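Local coordinates for putative peptide ABC-transport system periplasmic peptide-binding protein (PDB 4OEV) that binds nickel(II) outside the cytoplasm as the solute-binding component of an ABC-type importer, and belongs to a family generally assigned to peptide uptake, at residues A[18-26]-A[91-100]; A[29-37]-A[153-163]. All blocks are in the same frame, centred on the assembly; numbering follows the deposited sequence.

Contact 1. Residues A[18-26]-A[91-100]; sequences INPAYSEDH and FKNPKNNSSI. With NI (nickel (II) ion), chain C.
S98 turns its OG anti to its backbone N (chi1 176°) and S99 swings its OG between N and the carbonyl carbon (chi1 60°), and these rotations deliver both hydroxyls to main-chain carbonyls of 18-26. S98 OG donates to A21 O at 2.6 Å, in the carbonyl plane and on a lone pair. The same oxygen takes a second bond, from S99 N at 3.0 Å, so that two donors grip A21 O. S99 OG reaches S23 O at 2.6 Å but sits well above that carbonyl plane. S98 OG also accepts from I100 N, closing an ST turn, so the hydroxyl is held as donor and acceptor.

The joint holds the base of a loop whose far end reaches the metal site of this family 5 solute-binding protein: past S23 it runs to H26, whose NE2 binds nickel at 2.2 Å, with H480, H481 and a water among other ligands. H26 ND1 donates to E24 O at 2.7 Å, close to the imidazole plane, which restrains ring rotation.

At the other end Y22 OH donates to N96 O at 2.7 Å, on a lone pair, while N97 O lies at the ring edge and A21 CB over one face, toward the rim. R17 makes a cation-pi contact with Y22. A21 CB packs 3.7 Å from F91 CE1, and I100 CD1 covers the centre of one F91 face.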
loop_
_atom_site.group_PDB
_atom_site.type_symbol
_atom_site.label_atom_id
_atom_site.label_comp_id
_atom_site.label_asym_id
_atom_site.label_seq_id
_atom_site.Cartn_x
_atom_site.Cartn_y
_atom_site.Cartn_z
ATOM N N ILE A 18 -4.301 2.750 16.095
ATOM C CA ILE A 18 -2.995 2.129 16.012
ATOM C C ILE A 18 -3.141 0.700 16.487
ATOM O O ILE A 18 -2.763 0.346 17.605
ATOM C CB ILE A 18 -1.911 2.900 16.812
ATOM C CG1 ILE A 18 -1.808 4.354 16.296
ATOM C CG2 ILE A 18 -0.546 2.223 16.628
ATOM C CD1 ILE A 18 -0.905 5.272 17.163
ATOM N N ASN A 19 -3.654 -0.121 15.588
ATOM C CA ASN A 19 -4.052 -1.482 15.906
ATOM C C ASN A 19 -3.888 -2.291 14.634
ATOM O O ASN A 19 -4.487 -1.955 13.613
ATOM C CB ASN A 19 -5.490 -1.471 16.414
ATOM C CG ASN A 19 -6.030 -2.837 16.719
ATOM O OD1 ASN A 19 -5.559 -3.860 16.224
ATOM N ND2 ASN A 19 -7.028 -2.863 17.566
ATOM N N PRO A 20 -3.026 -3.315 14.677
ATOM C CA PRO A 20 -2.775 -4.186 13.520
ATOM C C PRO A 20 -4.067 -4.656 12.791
ATOM O O PRO A 20 -4.034 -4.790 11.576
ATOM C CB PRO A 20 -2.031 -5.374 14.141
ATOM C CG PRO A 20 -1.382 -4.807 15.364
ATOM C CD PRO A 20 -2.110 -3.590 15.799
ATOM N N ALA A 21 -5.172 -4.871 13.515
ATOM C CA ALA A 21 -6.402 -5.348 12.878
ATOM C C ALA A 21 -6.964 -4.355 11.848
ATOM O O ALA A 21 -7.768 -4.765 10.988
ATOM C CB ALA A 21 -7.450 -5.644 13.908
ATOM N N TYR A 22 -6.558 -3.081 11.938
ATOM C CA TYR A 22 -7.051 -2.020 11.037
ATOM C C TYR A 22 -5.923 -1.416 10.186
ATOM O O TYR A 22 -6.071 -0.326 9.588
ATOM C CB TYR A 22 -7.795 -0.925 11.876
ATOM C CG TYR A 22 -8.864 -1.597 12.712
ATOM C CD1 TYR A 22 -9.998 -2.137 12.085
ATOM C CD2 TYR A 22 -8.723 -1.753 14.075
ATOM C CE1 TYR A 22 -10.964 -2.792 12.792
ATOM C CE2 TYR A 22 -9.716 -2.433 14.838
ATOM C CZ TYR A 22 -10.825 -2.938 14.179
ATOM O OH TYR A 22 -11.824 -3.597 14.837
ATOM N N SER A 23 -4.833 -2.178 10.045
ATOM C CA SER A 23 -3.756 -1.791 9.130
ATOM C C SER A 23 -4.241 -1.660 7.676
ATOM O O SER A 23 -4.783 -2.621 7.127
ATOM C CB SER A 23 -2.669 -2.821 9.111
ATOM O OG SER A 23 -1.688 -2.460 8.163
ATOM N N GLU A 24 -3.975 -0.520 7.043
ATOM C CA GLU A 24 -4.286 -0.364 5.625
ATOM C C GLU A 24 -3.032 -0.156 4.789
ATOM O O GLU A 24 -3.112 0.380 3.691
ATOM C CB GLU A 24 -5.264 0.801 5.396
ATOM C CG GLU A 24 -6.643 0.478 5.959
ATOM C CD GLU A 24 -7.705 1.441 5.498
ATOM O OE1 GLU A 24 -7.466 2.670 5.501
ATOM O OE2 GLU A 24 -8.761 0.960 5.052
ATOM N N ASP A 25 -1.889 -0.579 5.328
ATOM C CA ASP A 25 -0.568 -0.476 4.681
ATOM C C ASP A 25 -0.240 0.985 4.345
ATOM O O ASP A 25 0.539 1.246 3.424
ATOM C CB ASP A 25 -0.450 -1.313 3.394
ATOM C CG ASP A 25 -0.475 -2.814 3.635
ATOM O OD1 ASP A 25 -0.385 -3.241 4.800
ATOM O OD2 ASP A 25 -0.556 -3.590 2.644
ATOM N N HIS A 26 -0.809 1.938 5.086
ATOM C CA HIS A 26 -0.486 3.344 4.822
ATOM C C HIS A 26 0.336 4.027 5.911
ATOM O O HIS A 26 0.877 5.094 5.677
ATOM C CB HIS A 26 -1.746 4.178 4.637
ATOM C CG HIS A 26 -2.309 4.085 3.275
ATOM N ND1 HIS A 26 -2.959 2.962 2.810
ATOM C CD2 HIS A 26 -2.273 4.965 2.236
ATOM C CE1 HIS A 26 -3.329 3.173 1.551
ATOM N NE2 HIS A 26 -2.903 4.358 1.190
ATOM N N PHE A 91 -8.760 -11.194 13.711
ATOM C CA PHE A 91 -8.708 -10.708 12.325
ATOM C C PHE A 91 -9.789 -11.371 11.465
ATOM O O PHE A 91 -10.284 -10.777 10.516
ATOM C CB PHE A 91 -7.348 -10.989 11.707
ATOM C CG PHE A 91 -6.173 -10.379 12.483
ATOM C CD1 PHE A 91 -6.322 -9.218 13.249
ATOM C CD2 PHE A 91 -4.938 -10.996 12.455
ATOM C CE1 PHE A 91 -5.237 -8.644 13.925
ATOM C CE2 PHE A 91 -3.835 -10.453 13.165
ATOM C CZ PHE A 91 -3.997 -9.281 13.908
ATOM N N LYS A 92 -10.168 -12.608 11.789
ATOM C CA LYS A 92 -11.133 -13.273 10.915
ATOM C C LYS A 92 -12.532 -13.249 11.484
ATOM O O LYS A 92 -13.442 -13.772 10.863
ATOM C CB LYS A 92 -10.730 -14.712 10.633
ATOM C CG LYS A 92 -10.760 -15.644 11.866
ATOM C CD LYS A 92 -10.540 -17.085 11.448
ATOM C CE LYS A 92 -10.824 -18.068 12.618
ATOM N NZ LYS A 92 -11.852 -19.098 12.230
ATOM N N ASN A 93 -12.719 -12.628 12.646
ATOM C CA ASN A 93 -14.066 -12.444 13.202
ATOM C C ASN A 93 -14.761 -11.315 12.486
ATOM O O ASN A 93 -14.282 -10.171 12.517
ATOM C CB ASN A 93 -13.997 -12.181 14.714
ATOM C CG ASN A 93 -15.353 -12.233 15.395
ATOM O OD1 ASN A 93 -16.361 -11.773 14.851
ATOM N ND2 ASN A 93 -15.389 -12.828 16.588
ATOM N N PRO A 94 -15.886 -11.625 11.800
ATOM C CA PRO A 94 -16.539 -10.574 11.013
ATOM C C PRO A 94 -16.994 -9.370 11.848
ATOM O O PRO A 94 -17.016 -8.246 11.343
ATOM C CB PRO A 94 -17.777 -11.294 10.408
ATOM C CG PRO A 94 -17.438 -12.757 10.423
ATOM C CD PRO A 94 -16.589 -12.922 11.694
ATOM N N LYS A 95 -17.267 -9.586 13.126
ATOM C CA LYS A 95 -17.762 -8.511 13.980
ATOM C C LYS A 95 -16.655 -7.498 14.276
ATOM O O LYS A 95 -16.929 -6.423 14.819
ATOM C CB LYS A 95 -18.378 -9.079 15.265
ATOM C CG LYS A 95 -19.758 -9.682 15.048
ATOM C CD LYS A 95 -20.554 -9.931 16.344
ATOM C CE LYS A 95 -19.869 -10.946 17.267
ATOM N NZ LYS A 95 -20.807 -11.588 18.234
ATOM N N ASN A 96 -15.415 -7.839 13.934
ATOM C CA ASN A 96 -14.326 -6.875 14.124
ATOM C C ASN A 96 -14.065 -5.988 12.907
ATOM O O ASN A 96 -13.350 -4.985 13.031
ATOM C CB ASN A 96 -13.016 -7.561 14.505
ATOM C CG ASN A 96 -13.043 -8.104 15.899
ATOM O OD1 ASN A 96 -13.736 -7.555 16.755
ATOM N ND2 ASN A 96 -12.284 -9.168 16.151
ATOM N N ASN A 97 -14.654 -6.324 11.758
ATOM C CA ASN A 97 -14.511 -5.509 10.533
ATOM C C ASN A 97 -13.066 -5.194 10.164
ATOM O O ASN A 97 -12.744 -4.079 9.748
ATOM C CB ASN A 97 -15.319 -4.207 10.661
ATOM C CG ASN A 97 -16.760 -4.479 11.055
ATOM O OD1 ASN A 97 -17.497 -5.081 10.297
ATOM N ND2 ASN A 97 -17.144 -4.089 12.276
ATOM N N SER A 98 -12.211 -6.208 10.255
ATOM C CA SER A 98 -10.767 -6.033 10.102
ATOM C C SER A 98 -10.382 -5.667 8.688
ATOM O O SER A 98 -10.954 -6.198 7.746
ATOM C CB SER A 98 -10.039 -7.307 10.520
ATOM O OG SER A 98 -8.652 -7.146 10.274
ATOM N N SER A 99 -9.416 -4.754 8.535
ATOM C CA SER A 99 -8.950 -4.326 7.211
ATOM C C SER A 99 -8.196 -5.489 6.520
ATOM O O SER A 99 -8.024 -5.514 5.301
ATOM C CB SER A 99 -8.014 -3.114 7.366
ATOM O OG SER A 99 -6.921 -3.558 8.188
ATOM N N ILE A 100 -7.767 -6.458 7.320
ATOM C CA ILE A 100 -6.980 -7.581 6.808
ATOM C C ILE A 100 -7.780 -8.887 6.935
ATOM O O ILE A 100 -7.231 -9.971 6.811
ATOM C CB ILE A 100 -5.608 -7.710 7.547
ATOM C CG1 ILE A 100 -5.825 -7.862 9.046
ATOM C CG2 ILE A 100 -4.743 -6.477 7.279
ATOM C CD1 ILE A 100 -4.546 -7.775 9.856
HETATM NI NI NI C . -2.710 5.249 -0.841
HETATM O O HOH W 1 -3.843 6.520 0.155
#

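Contact 2. Residues A[29-37]-A[153-163]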
loop_
_atom_site.group_PDB
_atom_site.type_symbol
_atom_site.label_atom_id
_atom_site.label_comp_id
_atom_site.label_asym_id
_atom_site.label_seq_id
_atom_site.Cartn_x
_atom_site.Cartn_y
_atom_site.Cartn_z
ATOM N N VAL A 29 3.331 3.643 12.018
ATOM C CA VAL A 29 3.312 3.582 13.474
ATOM C C VAL A 29 2.926 2.205 14.061
ATOM O O VAL A 29 3.431 1.841 15.131
ATOM C CB VAL A 29 2.375 4.675 14.094
ATOM C CG1 VAL A 29 2.981 6.041 13.900
ATOM C CG2 VAL A 29 0.974 4.639 13.476
ATOM N N ILE A 30 2.076 1.439 13.369
ATOM C CA ILE A 30 1.710 0.116 13.865
ATOM C C ILE A 30 2.982 -0.741 13.921
ATOM O O ILE A 30 3.181 -1.486 14.883
ATOM C CB ILE A 30 0.603 -0.582 13.010
ATOM C CG1 ILE A 30 -0.681 0.244 13.114
ATOM C CG2 ILE A 30 0.388 -2.072 13.515
ATOM C CD1 ILE A 30 -1.904 -0.269 12.309
ATOM N N ASN A 31 3.858 -0.625 12.925
ATOM C CA ASN A 31 5.104 -1.417 12.956
ATOM C C ASN A 31 6.158 -0.931 13.968
ATOM O O ASN A 31 7.196 -1.574 14.133
ATOM C CB ASN A 31 5.726 -1.455 11.555
ATOM C CG ASN A 31 5.035 -2.452 10.639
ATOM O OD1 ASN A 31 4.134 -2.087 9.873
ATOM N ND2 ASN A 31 5.464 -3.713 10.698
ATOM N N LEU A 32 5.907 0.191 14.646
ATOM C CA LEU A 32 6.792 0.638 15.746
ATOM C C LEU A 32 6.359 -0.022 17.063
ATOM O O LEU A 32 7.180 -0.534 17.842
ATOM C CB LEU A 32 6.738 2.148 15.897
ATOM C CG LEU A 32 7.109 2.921 14.629
ATOM C CD1 LEU A 32 6.912 4.402 14.830
ATOM C CD2 LEU A 32 8.566 2.623 14.277
ATOM N N VAL A 33 5.051 -0.006 17.305
ATOM C CA VAL A 33 4.481 -0.527 18.545
ATOM C C VAL A 33 4.316 -2.051 18.533
ATOM O O VAL A 33 4.467 -2.727 19.568
ATOM C CB VAL A 33 3.116 0.171 18.797
ATOM C CG1 VAL A 33 2.433 -0.334 20.049
ATOM C CG2 VAL A 33 3.316 1.687 18.849
ATOM N N PHE A 34 4.013 -2.611 17.366
ATOM C CA PHE A 34 3.700 -4.046 17.304
ATOM C C PHE A 34 4.745 -4.816 16.529
ATOM O O PHE A 34 5.531 -4.222 15.767
ATOM C CB PHE A 34 2.329 -4.263 16.667
ATOM C CG PHE A 34 1.218 -3.622 17.431
ATOM C CD1 PHE A 34 0.551 -4.332 18.424
ATOM C CD2 PHE A 34 0.859 -2.308 17.188
ATOM C CE1 PHE A 34 -0.472 -3.733 19.154
ATOM C CE2 PHE A 34 -0.159 -1.694 17.904
ATOM C CZ PHE A 34 -0.842 -2.417 18.886
ATOM N N SER A 35 4.786 -6.125 16.753
ATOM C CA SER A 35 5.594 -6.985 15.917
ATOM C C SER A 35 4.838 -8.256 15.687
ATOM O O SER A 35 3.995 -8.638 16.516
ATOM C CB SER A 35 6.961 -7.253 16.550
ATOM O OG SER A 35 6.782 -7.895 17.791
ATOM N N GLY A 36 5.180 -8.936 14.591
ATOM C CA GLY A 36 4.464 -10.107 14.137
ATOM C C GLY A 36 5.293 -11.359 14.307
ATOM O O GLY A 36 6.422 -11.309 14.834
ATOM N N LEU A 37 4.716 -12.485 13.893
ATOM C CA LEU A 37 5.396 -13.765 13.938
ATOM C C LEU A 37 6.565 -13.807 12.984
ATOM O O LEU A 37 7.554 -14.500 13.243
ATOM C CB LEU A 37 4.429 -14.909 13.609
ATOM C CG LEU A 37 3.253 -15.008 14.561
ATOM C CD1 LEU A 37 2.366 -16.229 14.217
ATOM C CD2 LEU A 37 3.794 -15.082 16.015
ATOM N N PHE A 153 -7.854 1.374 23.707
ATOM C CA PHE A 153 -6.611 0.744 23.263
ATOM C C PHE A 153 -6.069 1.316 21.976
ATOM O O PHE A 153 -4.865 1.537 21.855
ATOM C CB PHE A 153 -6.842 -0.736 23.025
ATOM C CG PHE A 153 -5.615 -1.495 22.596
ATOM C CD1 PHE A 153 -5.335 -1.720 21.258
ATOM C CD2 PHE A 153 -4.767 -2.042 23.562
ATOM C CE1 PHE A 153 -4.215 -2.435 20.880
ATOM C CE2 PHE A 153 -3.650 -2.760 23.194
ATOM C CZ PHE A 153 -3.370 -2.967 21.858
ATOM N N ASN A 154 -6.960 1.534 21.001
ATOM C CA ASN A 154 -6.535 1.948 19.685
ATOM C C ASN A 154 -5.824 3.287 19.698
ATOM O O ASN A 154 -5.134 3.623 18.745
ATOM C CB ASN A 154 -7.731 1.989 18.712
ATOM C CG ASN A 154 -8.361 0.634 18.523
ATOM O OD1 ASN A 154 -7.702 -0.383 18.704
ATOM N ND2 ASN A 154 -9.643 0.606 18.153
ATOM N N GLN A 155 -6.008 4.070 20.757
ATOM C CA GLN A 155 -5.263 5.326 20.876
ATOM C C GLN A 155 -4.247 5.264 22.025
ATOM O O GLN A 155 -3.602 6.256 22.318
ATOM C CB GLN A 155 -6.217 6.505 21.079
ATOM C CG GLN A 155 -7.142 6.815 19.882
ATOM C CD GLN A 155 -8.299 5.827 19.766
ATOM O OE1 GLN A 155 -8.862 5.395 20.770
ATOM N NE2 GLN A 155 -8.652 5.469 18.543
ATOM N N ASN A 156 -4.129 4.100 22.667
ATOM C CA ASN A 156 -3.145 3.841 23.746
ATOM C C ASN A 156 -2.566 2.441 23.579
ATOM O O ASN A 156 -2.632 1.636 24.507
ATOM C CB ASN A 156 -3.801 3.940 25.126
ATOM C CG ASN A 156 -4.325 5.324 25.435
ATOM O OD1 ASN A 156 -3.661 6.113 26.112
ATOM N ND2 ASN A 156 -5.524 5.633 24.932
ATOM N N PRO A 157 -1.997 2.137 22.394
ATOM C CA PRO A 157 -1.675 0.748 22.041
ATOM C C PRO A 157 -0.561 0.168 22.910
ATOM O O PRO A 157 0.399 0.876 23.225
ATOM C CB PRO A 157 -1.233 0.860 20.578
ATOM C CG PRO A 157 -0.628 2.217 20.493
ATOM C CD PRO A 157 -1.482 3.088 21.393
ATOM N N ILE A 158 -0.714 -1.097 23.308
ATOM C CA ILE A 158 0.344 -1.839 23.967
ATOM C C ILE A 158 0.782 -2.951 22.999
ATOM O O ILE A 158 -0.066 -3.711 22.516
ATOM C CB ILE A 158 -0.133 -2.442 25.315
ATOM C CG1 ILE A 158 -0.343 -1.353 26.374
ATOM C CG2 ILE A 158 0.842 -3.483 25.796
ATOM C CD1 ILE A 158 0.959 -0.655 26.828
ATOM N N GLY A 159 2.080 -3.046 22.697
ATOM C CA GLY A 159 2.556 -4.040 21.738
ATOM C C GLY A 159 3.834 -4.773 22.143
ATOM O O GLY A 159 4.312 -4.647 23.290
ATOM N N THR A 160 4.388 -5.568 21.228
ATOM C CA THR A 160 5.662 -6.223 21.502
ATOM C C THR A 160 6.783 -5.510 20.710
ATOM O O THR A 160 7.931 -5.928 20.788
ATOM C CB THR A 160 5.672 -7.704 21.099
ATOM O OG1 THR A 160 5.127 -7.792 19.777
ATOM C CG2 THR A 160 4.805 -8.605 22.055
ATOM N N GLY A 161 6.447 -4.439 19.979
ATOM C CA GLY A 161 7.389 -3.790 19.054
ATOM C C GLY A 161 8.581 -3.033 19.674
ATOM O O GLY A 161 8.765 -3.068 20.898
ATOM N N PRO A 162 9.448 -2.407 18.826
ATOM C CA PRO A 162 10.647 -1.696 19.343
ATOM C C PRO A 162 10.356 -0.389 20.085
ATOM O O PRO A 162 11.206 0.152 20.807
ATOM C CB PRO A 162 11.463 -1.396 18.080
ATOM C CG PRO A 162 10.390 -1.358 16.908
ATOM C CD PRO A 162 9.450 -2.509 17.351
ATOM N N TYR A 163 9.152 0.119 19.924
ATOM C CA TYR A 163 8.823 1.422 20.463
ATOM C C TYR A 163 7.530 1.430 21.270
ATOM O O TYR A 163 6.488 0.928 20.818
ATOM C CB TYR A 163 8.740 2.442 19.319
ATOM C CG TYR A 163 10.103 2.974 18.948
ATOM C CD1 TYR A 163 10.711 3.932 19.750
ATOM C CD2 TYR A 163 10.791 2.525 17.819
ATOM C CE1 TYR A 163 11.962 4.428 19.457
ATOM C CE2 TYR A 163 12.079 3.028 17.521
ATOM C CZ TYR A 163 12.642 3.982 18.353
ATOM O OH TYR A 163 13.910 4.527 18.146
HETATM O O HOH W 2 2.990 -7.052 18.824
#
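T160 OG1 is gripped by S35 OG, hydrogen-bonded to it at 2.6 Å, and by water 2, which accepts from it at 2.5 Å. The same water accepts from S35 N at 2.9 Å, bridging side chain and backbone; S35 OG is also bonded to Y183.

The contact is a helix C-terminus held against the loop that leads into strand 163-169, an edge strand of a mixed four-stranded sheet. Two carbonyls from the end of helix 30-33 accept from the loop backbone: L32 O from Y163 N at 2.9 Å, and V33 O from G161 N at 2.6 Å. The two backbones come close here, G159 CA lying 3.2 Å from V33 O in a CA-H...O contact and G161 CA packing against F34 C.

Beside this backbone joint, F34 leaves the helix with CG beside its backbone N (chi1 -61°), which sends the ring toward P157 and F153. Its edge meets F153, CZ lying 3.9 Å from F153 CE1, while V33 CG1 lies over one face, toward the rim. P157 CA is centred over a face of F153. I158 O, a buried oxygen with no polar partner in the model, lies 3.4 Å from F34 CE1.

From the N terminus, strand 6-11 leads into the loop holding 18-26, and helix 30-33 follows within 29-37. Contact 1 then closes a loop on 91-100, at the end of helix 81-92, and contact 2 closes a longer one on 153-163, just before strand 163-169. Because the four segments alternate along the chain, the two closures cross rather than nest. Their centres lie about 14 Å apart, yet they touch directly: N19 ND2 is 2.8 Å from N154 OD1, and I18 N is 2.9 Å from N154 O, both probable hydrogen bonds. Together they tie the end of helix 81-92 and the approach to strand 163-169 to one N-terminal run, 18-37, which includes the nickel-side loop and helix 30-33.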